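Local coordinates for lactate racemase (Thermoanaerobacterium thermosaccharolyticum, PDB 2YJG), which interconverts the D- and L-isomers of lactate using a nickel pincer cofactor made from nicotinic acid mononucleotide, and is captured here as the apoprotein, at residues N292-V297 with Q357-I362; G299-E304 with A364-N369; G327-F332 with K385-T390. One frame throughout, in Å; residues are numbered along the deposited sequence.

Contact 1 of 3, residues N292-V297 with Q357-I362; sequences NIYQSV and QWEAQI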
loop_
_atom_site.group_PDB
_atom_site.type_symbol
_atom_site.label_atom_id
_atom_site.label_comp_id
_atom_site.label_asym_id
_atom_site.label_seq_id
_atom_site.Cartn_x
_atom_site.Cartn_y
_atom_site.Cartn_z
ATOM N N ASN A 292 28.936 1.090 2.507
ATOM C CA ASN A 292 29.767 -0.102 2.280
ATOM C C ASN A 292 30.902 0.195 1.323
ATOM O O ASN A 292 30.877 1.223 0.612
ATOM C CB ASN A 292 28.879 -1.291 1.834
ATOM C CG ASN A 292 28.162 -1.041 0.556
ATOM O OD1 ASN A 292 28.788 -0.598 -0.407
ATOM N ND2 ASN A 292 26.834 -1.294 0.512
ATOM N N ILE A 293 31.925 -0.666 1.362
ATOM C CA ILE A 293 33.105 -0.569 0.498
ATOM C C ILE A 293 32.755 -0.533 -0.983
ATOM O O ILE A 293 33.292 0.323 -1.708
ATOM C CB ILE A 293 34.185 -1.602 0.809
ATOM C CG1 ILE A 293 34.523 -1.568 2.296
ATOM C CG2 ILE A 293 35.456 -1.299 0.000
ATOM C CD1 ILE A 293 35.567 -2.636 2.693
ATOM N N TYR A 294 31.799 -1.382 -1.372
ATOM C CA TYR A 294 31.273 -1.431 -2.737
ATOM C C TYR A 294 30.940 0.000 -3.218
ATOM O O TYR A 294 31.379 0.433 -4.278
ATOM C CB TYR A 294 30.051 -2.344 -2.731
ATOM C CG TYR A 294 29.472 -2.650 -4.092
ATOM C CD1 TYR A 294 28.634 -1.752 -4.708
ATOM C CD2 TYR A 294 29.746 -3.851 -4.751
ATOM C CE1 TYR A 294 28.087 -2.009 -5.972
ATOM C CE2 TYR A 294 29.168 -4.139 -5.995
ATOM C CZ TYR A 294 28.355 -3.228 -6.590
ATOM O OH TYR A 294 27.823 -3.503 -7.817
ATOM N N GLN A 295 30.157 0.731 -2.442
ATOM C CA GLN A 295 29.751 2.091 -2.822
ATOM C C GLN A 295 30.933 3.041 -2.848
ATOM O O GLN A 295 30.986 3.955 -3.640
ATOM C CB GLN A 295 28.678 2.646 -1.866
ATOM C CG GLN A 295 27.305 2.056 -2.051
ATOM C CD GLN A 295 26.796 2.175 -3.417
ATOM O OE1 GLN A 295 26.907 3.225 -4.061
ATOM N NE2 GLN A 295 26.186 1.077 -3.910
ATOM N N SER A 296 31.880 2.822 -1.959
ATOM C CA SER A 296 33.038 3.747 -1.802
ATOM C C SER A 296 34.020 3.777 -2.975
ATOM O O SER A 296 34.766 4.759 -3.134
ATOM C CB SER A 296 33.804 3.413 -0.533
ATOM O OG SER A 296 34.686 2.291 -0.722
ATOM N N VAL A 297 33.983 2.746 -3.820
ATOM C CA VAL A 297 34.698 2.805 -5.099
ATOM C C VAL A 297 34.283 4.046 -5.908
ATOM O O VAL A 297 35.099 4.566 -6.643
ATOM C CB VAL A 297 34.488 1.524 -5.898
ATOM C CG1 VAL A 297 35.341 1.507 -7.267
ATOM C CG2 VAL A 297 34.835 0.287 -5.027
ATOM N N GLN A 357 30.923 -7.749 -10.512
ATOM C CA GLN A 357 32.235 -7.837 -11.138
ATOM C C GLN A 357 32.751 -6.450 -11.583
ATOM O O GLN A 357 33.948 -6.169 -11.511
ATOM C CB GLN A 357 32.232 -8.856 -12.290
ATOM C CG GLN A 357 31.771 -8.405 -13.600
ATOM C CD GLN A 357 32.182 -9.387 -14.741
ATOM O OE1 GLN A 357 32.035 -10.625 -14.598
ATOM N NE2 GLN A 357 32.636 -8.832 -15.870
ATOM N N TRP A 358 31.842 -5.607 -12.047
ATOM C CA TRP A 358 32.212 -4.315 -12.597
ATOM C C TRP A 358 32.804 -3.378 -11.501
ATOM O O TRP A 358 33.656 -2.533 -11.766
ATOM C CB TRP A 358 31.015 -3.703 -13.298
ATOM C CG TRP A 358 29.776 -3.599 -12.471
ATOM C CD1 TRP A 358 29.404 -2.566 -11.688
ATOM C CD2 TRP A 358 28.759 -4.591 -12.347
ATOM N NE1 TRP A 358 28.204 -2.834 -11.067
ATOM C CE2 TRP A 358 27.791 -4.086 -11.464
ATOM C CE3 TRP A 358 28.591 -5.859 -12.872
ATOM C CZ2 TRP A 358 26.641 -4.814 -11.105
ATOM C CZ3 TRP A 358 27.446 -6.546 -12.583
ATOM C CH2 TRP A 358 26.470 -6.029 -11.709
ATOM N N GLU A 359 32.263 -3.507 -10.292
ATOM C CA GLU A 359 32.701 -2.694 -9.130
ATOM C C GLU A 359 34.094 -3.137 -8.774
ATOM O O GLU A 359 34.988 -2.309 -8.427
ATOM C CB GLU A 359 31.758 -2.921 -7.934
ATOM C CG GLU A 359 31.576 -1.782 -6.937
ATOM C CD GLU A 359 30.814 -0.598 -7.487
ATOM O OE1 GLU A 359 30.357 -0.681 -8.660
ATOM O OE2 GLU A 359 30.624 0.440 -6.748
ATOM N N ALA A 360 34.349 -4.457 -8.790
ATOM C CA ALA A 360 35.699 -4.956 -8.572
ATOM C C ALA A 360 36.689 -4.520 -9.671
ATOM O O ALA A 360 37.868 -4.228 -9.397
ATOM C CB ALA A 360 35.768 -6.550 -8.395
ATOM N N GLN A 361 36.216 -4.514 -10.917
ATOM C CA GLN A 361 37.052 -4.164 -12.033
ATOM C C GLN A 361 37.520 -2.711 -11.862
ATOM O O GLN A 361 38.714 -2.366 -12.015
ATOM C CB GLN A 361 36.233 -4.316 -13.315
ATOM C CG GLN A 361 37.072 -4.104 -14.570
ATOM C CD GLN A 361 36.294 -4.282 -15.862
ATOM O OE1 GLN A 361 35.174 -4.814 -15.866
ATOM N NE2 GLN A 361 36.898 -3.847 -16.972
ATOM N N ILE A 362 36.565 -1.833 -11.604
ATOM C CA ILE A 362 36.929 -0.428 -11.348
ATOM C C ILE A 362 37.846 -0.224 -10.202
ATOM O O ILE A 362 38.822 0.548 -10.351
ATOM C CB ILE A 362 35.669 0.448 -11.223
ATOM C CG1 ILE A 362 34.962 0.348 -12.547
ATOM C CG2 ILE A 362 36.034 2.032 -10.750
ATOM C CD1 ILE A 362 33.497 0.847 -12.577
#
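Tyr294 sets its CG anti to the backbone N (chi1 -173°), and Glu359, also anti at chi1, bends at chi2 (70°), which places CD over the tyrosine ring. The two residues join helices 293-305 and 357-369 of the parallel alpha/beta C-terminal domain. The short helix segments run 57° apart. Glu359 CG sits over the centre of the Tyr294 ring, a CH-pi contact of 3.3 Å to the centroid. The carboxylate lies nearly parallel to the ring, with Glu359 CD 3.4 Å from Tyr294 CE1. Glu359 OE2 comes within 2.6 Å of Tyr294 O, which suggests that the acid group holds a proton. At the far end of the ring, Tyr294 OH is 3.3 Å from Trp358 NE1. The indole of Trp358 also meets the ring of His200, a probable nickel ligand of the cofactor. Gln295, probably a substrate-binding residue, hydrogen-bonds through OE1 to Lys298 NZ. Asn292 is the N-cap of helix 293-305: Gln295 N donates to Asn292 OD1 at 2.8 Å. Further along the pair the contact is apolar, and Val297 CG1 meets Ile362 CG2 at 3.6 Å.

Contact 2 of 3, residues G299-E304 with A364-N369; sequences GMTAGE and ARILIN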
loop_
_atom_site.group_PDB
_atom_site.type_symbol
_atom_site.label_atom_id
_atom_site.label_comp_id
_atom_site.label_asym_id
_atom_site.label_seq_id
_atom_site.Cartn_x
_atom_site.Cartn_y
_atom_site.Cartn_z
ATOM N N GLY A 299 33.554 7.289 -4.876
ATOM C CA GLY A 299 34.414 8.394 -4.357
ATOM C C GLY A 299 35.876 8.173 -4.711
ATOM O O GLY A 299 36.636 9.098 -4.986
ATOM N N MET A 300 36.323 6.915 -4.688
ATOM C CA MET A 300 37.694 6.652 -5.059
ATOM C C MET A 300 38.042 7.045 -6.493
ATOM O O MET A 300 39.209 7.441 -6.773
ATOM C CB MET A 300 38.048 5.165 -4.906
ATOM C CG MET A 300 37.913 4.593 -3.493
ATOM S SD MET A 300 38.391 2.862 -3.465
ATOM C CE MET A 300 37.863 2.456 -1.820
ATOM N N THR A 301 37.059 6.909 -7.390
ATOM C CA THR A 301 37.256 7.326 -8.798
ATOM C C THR A 301 37.472 8.845 -8.916
ATOM O O THR A 301 38.181 9.275 -9.820
ATOM C CB THR A 301 36.119 6.918 -9.797
ATOM O OG1 THR A 301 34.893 7.613 -9.525
ATOM C CG2 THR A 301 35.941 5.351 -9.875
ATOM N N ALA A 302 36.840 9.642 -8.033
ATOM C CA ALA A 302 37.033 11.104 -8.024
ATOM C C ALA A 302 38.474 11.317 -7.541
ATOM O O ALA A 302 39.189 12.128 -8.115
ATOM C CB ALA A 302 36.028 11.792 -7.067
ATOM N N GLY A 303 38.888 10.556 -6.524
ATOM C CA GLY A 303 40.300 10.475 -6.125
ATOM C C GLY A 303 41.290 10.178 -7.244
ATOM O O GLY A 303 42.332 10.874 -7.422
ATOM N N GLU A 304 40.993 9.119 -8.003
ATOM C CA GLU A 304 41.838 8.643 -9.055
ATOM C C GLU A 304 42.121 9.754 -10.067
ATOM O O GLU A 304 43.251 9.920 -10.480
ATOM C CB GLU A 304 41.104 7.522 -9.804
ATOM C CG GLU A 304 41.861 6.840 -10.949
ATOM C CD GLU A 304 40.943 5.837 -11.687
ATOM O OE1 GLU A 304 39.725 6.025 -11.663
ATOM O OE2 GLU A 304 41.439 4.878 -12.324
ATOM N N ALA A 364 40.004 -2.438 -9.013
ATOM C CA ALA A 364 41.283 -2.917 -9.498
ATOM C C ALA A 364 41.994 -1.893 -10.415
ATOM O O ALA A 364 43.170 -1.689 -10.291
ATOM C CB ALA A 364 41.187 -4.378 -10.178
ATOM N N ARG A 365 41.277 -1.247 -11.313
ATOM C CA ARG A 365 41.860 -0.199 -12.185
ATOM C C ARG A 365 42.556 0.846 -11.283
ATOM O O ARG A 365 43.717 1.216 -11.507
ATOM C CB ARG A 365 40.784 0.454 -13.054
ATOM C CG ARG A 365 41.308 1.514 -13.924
ATOM C CD ARG A 365 40.232 2.200 -14.657
ATOM N NE ARG A 365 39.538 3.173 -13.784
ATOM C CZ ARG A 365 38.254 3.478 -13.844
ATOM N NH1 ARG A 365 37.411 2.863 -14.685
ATOM N NH2 ARG A 365 37.770 4.352 -12.982
ATOM N N ILE A 366 41.872 1.276 -10.210
ATOM C CA ILE A 366 42.464 2.272 -9.294
ATOM C C ILE A 366 43.705 1.778 -8.617
ATOM O O ILE A 366 44.710 2.405 -8.689
ATOM C CB ILE A 366 41.434 2.749 -8.264
ATOM C CG1 ILE A 366 40.316 3.379 -9.025
ATOM C CG2 ILE A 366 42.018 3.826 -7.277
ATOM C CD1 ILE A 366 39.101 3.684 -8.140
ATOM N N LEU A 367 43.644 0.606 -8.017
ATOM C CA LEU A 367 44.686 0.077 -7.218
ATOM C C LEU A 367 45.913 -0.380 -8.000
ATOM O O LEU A 367 46.970 -0.673 -7.404
ATOM C CB LEU A 367 44.109 -1.073 -6.369
ATOM C CG LEU A 367 42.980 -0.819 -5.385
ATOM C CD1 LEU A 367 42.549 -2.132 -4.644
ATOM C CD2 LEU A 367 43.442 0.206 -4.371
ATOM N N ILE A 368 45.784 -0.530 -9.316
ATOM C CA ILE A 368 46.941 -0.871 -10.137
ATOM C C ILE A 368 47.864 0.316 -10.264
ATOM O O ILE A 368 49.055 0.094 -10.313
ATOM C CB ILE A 368 46.558 -1.356 -11.557
ATOM C CG1 ILE A 368 45.888 -2.739 -11.465
ATOM C CG2 ILE A 368 47.824 -1.464 -12.477
ATOM C CD1 ILE A 368 45.145 -3.062 -12.721
ATOM N N ASN A 369 47.315 1.546 -10.248
ATOM C CA ASN A 369 48.068 2.801 -10.431
ATOM C C ASN A 369 48.225 3.663 -9.145
ATOM O O ASN A 369 48.916 4.704 -9.197
ATOM C CB ASN A 369 47.352 3.703 -11.438
ATOM C CG ASN A 369 47.530 3.299 -12.854
ATOM O OD1 ASN A 369 48.248 2.358 -13.190
ATOM N ND2 ASN A 369 46.801 4.012 -13.740
HETATM O O HOH W 1 43.833 4.193 -12.116
#
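Ile366 and Arg365 pack against Met300, Thr301 and Glu304. The tight part is apolar. Ile366 CD1 lies 3.7 Å from Met300 CB and also approaches Thr301 N. The Ile366 side chain crosses that of Thr301 at about a right angle, with Ile366 CD1 4.0 Å from Thr301 CG2. Met300 also touches Val372 and Met374 of strand 371-375, and Ile366 touches Val372. Ile366 CG1 lies 3.7 Å from Glu304 CD, where the apolar part meets the salt bridge. The other part is polar and more open, since Glu304 and Arg365 are both partly exposed. The extended Glu304 chain carries its carboxylate across to helix 357-369. Arg365, extended to CD, bends at chi3 (78°), which places NE for a side-on grip on that carboxylate. Arg365 NE donates to Glu304 OE2 at 2.9 Å, and Arg365 NH2 donates to Glu304 OE1, also at 2.9 Å. Both oxygens use their syn lone pairs. The two planes are only 14° apart, and the two bonds fix the rotation of both groups. A water donates to Glu304 OE2 and to Arg365 O, a bridge to the backbone of helix 357-369. Arg211 brings a like charge close to Arg365 NH1, which the bound carboxylate may offset. The whole is a bidentate salt bridge beside an apolar helix-helix seam, in an alpha/beta domain with a parallel sheet.

Contact 3 of 3, residues G327-F332 with K385-T390; sequences GFYRWF and KDMFMT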
loop_
_atom_site.group_PDB
_atom_site.type_symbol
_atom_site.label_atom_id
_atom_site.label_comp_id
_atom_site.label_asym_id
_atom_site.label_seq_id
_atom_site.Cartn_x
_atom_site.Cartn_y
_atom_site.Cartn_z
ATOM N N GLY A 327 30.760 -11.244 -3.647
ATOM C CA GLY A 327 31.484 -11.477 -4.927
ATOM C C GLY A 327 32.545 -10.385 -5.164
ATOM O O GLY A 327 33.708 -10.664 -5.446
ATOM N N PHE A 328 32.125 -9.137 -4.966
ATOM C CA PHE A 328 33.037 -7.982 -5.008
ATOM C C PHE A 328 34.233 -8.257 -4.154
ATOM O O PHE A 328 35.347 -8.120 -4.611
ATOM C CB PHE A 328 32.255 -6.742 -4.522
ATOM C CG PHE A 328 33.118 -5.522 -4.245
ATOM C CD1 PHE A 328 33.811 -4.887 -5.262
ATOM C CD2 PHE A 328 33.125 -4.945 -2.974
ATOM C CE1 PHE A 328 34.559 -3.724 -4.995
ATOM C CE2 PHE A 328 33.851 -3.799 -2.695
ATOM C CZ PHE A 328 34.585 -3.185 -3.694
ATOM N N TYR A 329 34.002 -8.670 -2.896
ATOM C CA TYR A 329 35.067 -8.911 -1.931
ATOM C C TYR A 329 36.005 -10.071 -2.344
ATOM O O TYR A 329 37.246 -9.973 -2.278
ATOM C CB TYR A 329 34.404 -9.205 -0.605
ATOM C CG TYR A 329 35.288 -9.660 0.505
ATOM C CD1 TYR A 329 36.377 -8.906 0.923
ATOM C CD2 TYR A 329 35.011 -10.871 1.192
ATOM C CE1 TYR A 329 37.182 -9.334 1.986
ATOM C CE2 TYR A 329 35.796 -11.275 2.265
ATOM C CZ TYR A 329 36.870 -10.496 2.675
ATOM O OH TYR A 329 37.658 -10.924 3.728
ATOM N N ARG A 330 35.385 -11.165 -2.738
ATOM C CA ARG A 330 36.030 -12.442 -3.114
ATOM C C ARG A 330 36.957 -12.288 -4.326
ATOM O O ARG A 330 37.953 -12.928 -4.398
ATOM C CB ARG A 330 34.925 -13.464 -3.396
ATOM C CG ARG A 330 35.263 -14.966 -3.575
ATOM C CD ARG A 330 33.925 -15.855 -3.822
ATOM N NE ARG A 330 32.857 -15.191 -4.636
ATOM C CZ ARG A 330 31.565 -15.565 -4.710
ATOM N NH1 ARG A 330 31.112 -16.642 -4.042
ATOM N NH2 ARG A 330 30.701 -14.848 -5.461
ATOM N N TRP A 331 36.668 -11.379 -5.235
ATOM C CA TRP A 331 37.589 -11.116 -6.329
ATOM C C TRP A 331 38.960 -10.796 -5.795
ATOM O O TRP A 331 39.891 -11.337 -6.293
ATOM C CB TRP A 331 37.104 -9.975 -7.243
ATOM C CG TRP A 331 36.077 -10.385 -8.235
ATOM C CD1 TRP A 331 34.800 -9.937 -8.322
ATOM C CD2 TRP A 331 36.274 -11.251 -9.365
ATOM N NE1 TRP A 331 34.179 -10.520 -9.400
ATOM C CE2 TRP A 331 35.083 -11.293 -10.078
ATOM C CE3 TRP A 331 37.369 -11.998 -9.828
ATOM C CZ2 TRP A 331 34.908 -12.136 -11.193
ATOM C CZ3 TRP A 331 37.197 -12.817 -10.965
ATOM C CH2 TRP A 331 36.026 -12.812 -11.653
ATOM N N PHE A 332 39.041 -9.972 -4.736
ATOM C CA PHE A 332 40.297 -9.557 -4.145
ATOM C C PHE A 332 40.827 -10.613 -3.181
ATOM O O PHE A 332 42.021 -10.949 -3.188
ATOM C CB PHE A 332 40.116 -8.238 -3.437
ATOM C CG PHE A 332 39.793 -7.136 -4.397
ATOM C CD1 PHE A 332 38.476 -6.921 -4.790
ATOM C CD2 PHE A 332 40.778 -6.426 -4.981
ATOM C CE1 PHE A 332 38.154 -5.973 -5.704
ATOM C CE2 PHE A 332 40.468 -5.444 -5.955
ATOM C CZ PHE A 332 39.186 -5.236 -6.314
ATOM N N LYS A 385 42.305 -4.591 4.271
ATOM C CA LYS A 385 43.603 -5.265 4.043
ATOM C C LYS A 385 43.523 -6.386 2.990
ATOM O O LYS A 385 44.403 -6.545 2.120
ATOM C CB LYS A 385 44.132 -5.853 5.359
ATOM C CG LYS A 385 44.668 -4.873 6.339
ATOM C CD LYS A 385 45.197 -5.578 7.595
ATOM C CE LYS A 385 45.103 -4.761 8.851
ATOM N NZ LYS A 385 44.864 -5.645 10.063
ATOM N N ASP A 386 42.439 -7.131 3.052
ATOM C CA ASP A 386 42.184 -8.230 2.147
ATOM C C ASP A 386 41.964 -7.713 0.718
ATOM O O ASP A 386 42.149 -8.440 -0.238
ATOM C CB ASP A 386 40.933 -9.003 2.581
ATOM C CG ASP A 386 41.170 -9.941 3.772
ATOM O OD1 ASP A 386 42.292 -10.070 4.233
ATOM O OD2 ASP A 386 40.181 -10.541 4.210
ATOM N N MET A 387 41.559 -6.451 0.578
ATOM C CA MET A 387 41.318 -5.821 -0.714
ATOM C C MET A 387 42.477 -4.923 -1.174
ATOM O O MET A 387 42.305 -4.008 -1.962
ATOM C CB MET A 387 39.970 -5.083 -0.703
ATOM C CG MET A 387 38.821 -6.037 -0.437
ATOM S SD MET A 387 37.178 -5.305 -0.408
ATOM C CE MET A 387 36.869 -5.212 -2.162
ATOM N N PHE A 388 43.676 -5.281 -0.740
ATOM C CA PHE A 388 44.895 -4.611 -1.115
ATOM C C PHE A 388 44.855 -3.109 -0.861
ATOM O O PHE A 388 45.450 -2.354 -1.606
ATOM C CB PHE A 388 45.224 -4.893 -2.567
ATOM C CG PHE A 388 45.166 -6.370 -2.917
ATOM C CD1 PHE A 388 46.022 -7.256 -2.328
ATOM C CD2 PHE A 388 44.244 -6.841 -3.816
ATOM C CE1 PHE A 388 45.981 -8.591 -2.642
ATOM C CE2 PHE A 388 44.196 -8.162 -4.135
ATOM C CZ PHE A 388 45.065 -9.043 -3.530
ATOM N N MET A 389 44.131 -2.690 0.179
ATOM C CA MET A 389 44.131 -1.323 0.620
ATOM C C MET A 389 44.711 -1.268 2.056
ATOM O O MET A 389 45.120 -2.316 2.608
ATOM C CB MET A 389 42.740 -0.769 0.524
ATOM C CG MET A 389 42.315 -0.685 -0.891
ATOM S SD MET A 389 40.735 0.033 -1.040
ATOM C CE MET A 389 39.642 -1.326 -0.524
ATOM N N THR A 390 44.824 -0.063 2.622
ATOM C CA THR A 390 45.377 0.100 3.961
ATOM C C THR A 390 44.358 0.846 4.784
ATOM O O THR A 390 43.913 1.983 4.408
ATOM C CB THR A 390 46.676 0.901 3.957
ATOM O OG1 THR A 390 47.611 0.298 3.093
ATOM C CG2 THR A 390 47.254 1.025 5.361
#
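Met387 CE lies over one face of the Phe328 ring, offset toward its rim, 3.6 Å from the centroid. The same methyl reaches the Phe332 ring, with Met387 CE 3.5 Å from Phe332 CD1. The bend at chi3 (81°) turns CE toward these two rings. Met387 SD is at the edge of the Tyr329 ring, 3.9 Å from Tyr329 CD1, so the thioether makes Met-aromatic contacts with both Phe328 and Tyr329. Beside it, Tyr329 OH donates to Asp386 OD2 at 2.6 Å, using the anti lone pair of that oxygen. Asp386 OD2 also pairs with Lys333 NZ in a salt bridge, so this oxygen has two partners. Phe388 CD2 comes to the edge of the Phe332 ring, 3.7 Å from Phe332 CD2. The next shell is the backbone that presents these groups. Helix 381-386 ends in a Schellman motif with Phe388, at positive phi, as the C-prime residue, and this turn sets Met387 and Phe388 against helix 326-333. Outward, Phe328 and Phe332 lean on Leu363 of helix 357-369, and Phe328 also touches helix 293-305. Thr390 opens strand 390-392, an outermost strand of the parallel sheet within this chain, and bonds through its backbone to strand 371-375.

Contacts 1 and 2 are successive levels of one helix pair, 293-305 with 357-369; their centres are about 10 Å apart, and Ile362 CG2 touches Thr301 CG2 at 3.4 Å. Contact 3 adds helix 326-333. Its centre is about 10 Å from that of contact 1, where Phe328 CE2 lies 3.4 Å from Tyr294 N, and about 14 Å from that of contact 2. Contact 1 reaches into the probable active site: it holds Gln295, and the nearest side-chain atoms of Trp358 and His200 are about 3 Å apart. For Thr301 of contact 2 and His174, a probable proton donor/acceptor, the nearest side-chain atoms are about 9 Å apart; for Phe328 of contact 3 and Gln295, about 8 Å.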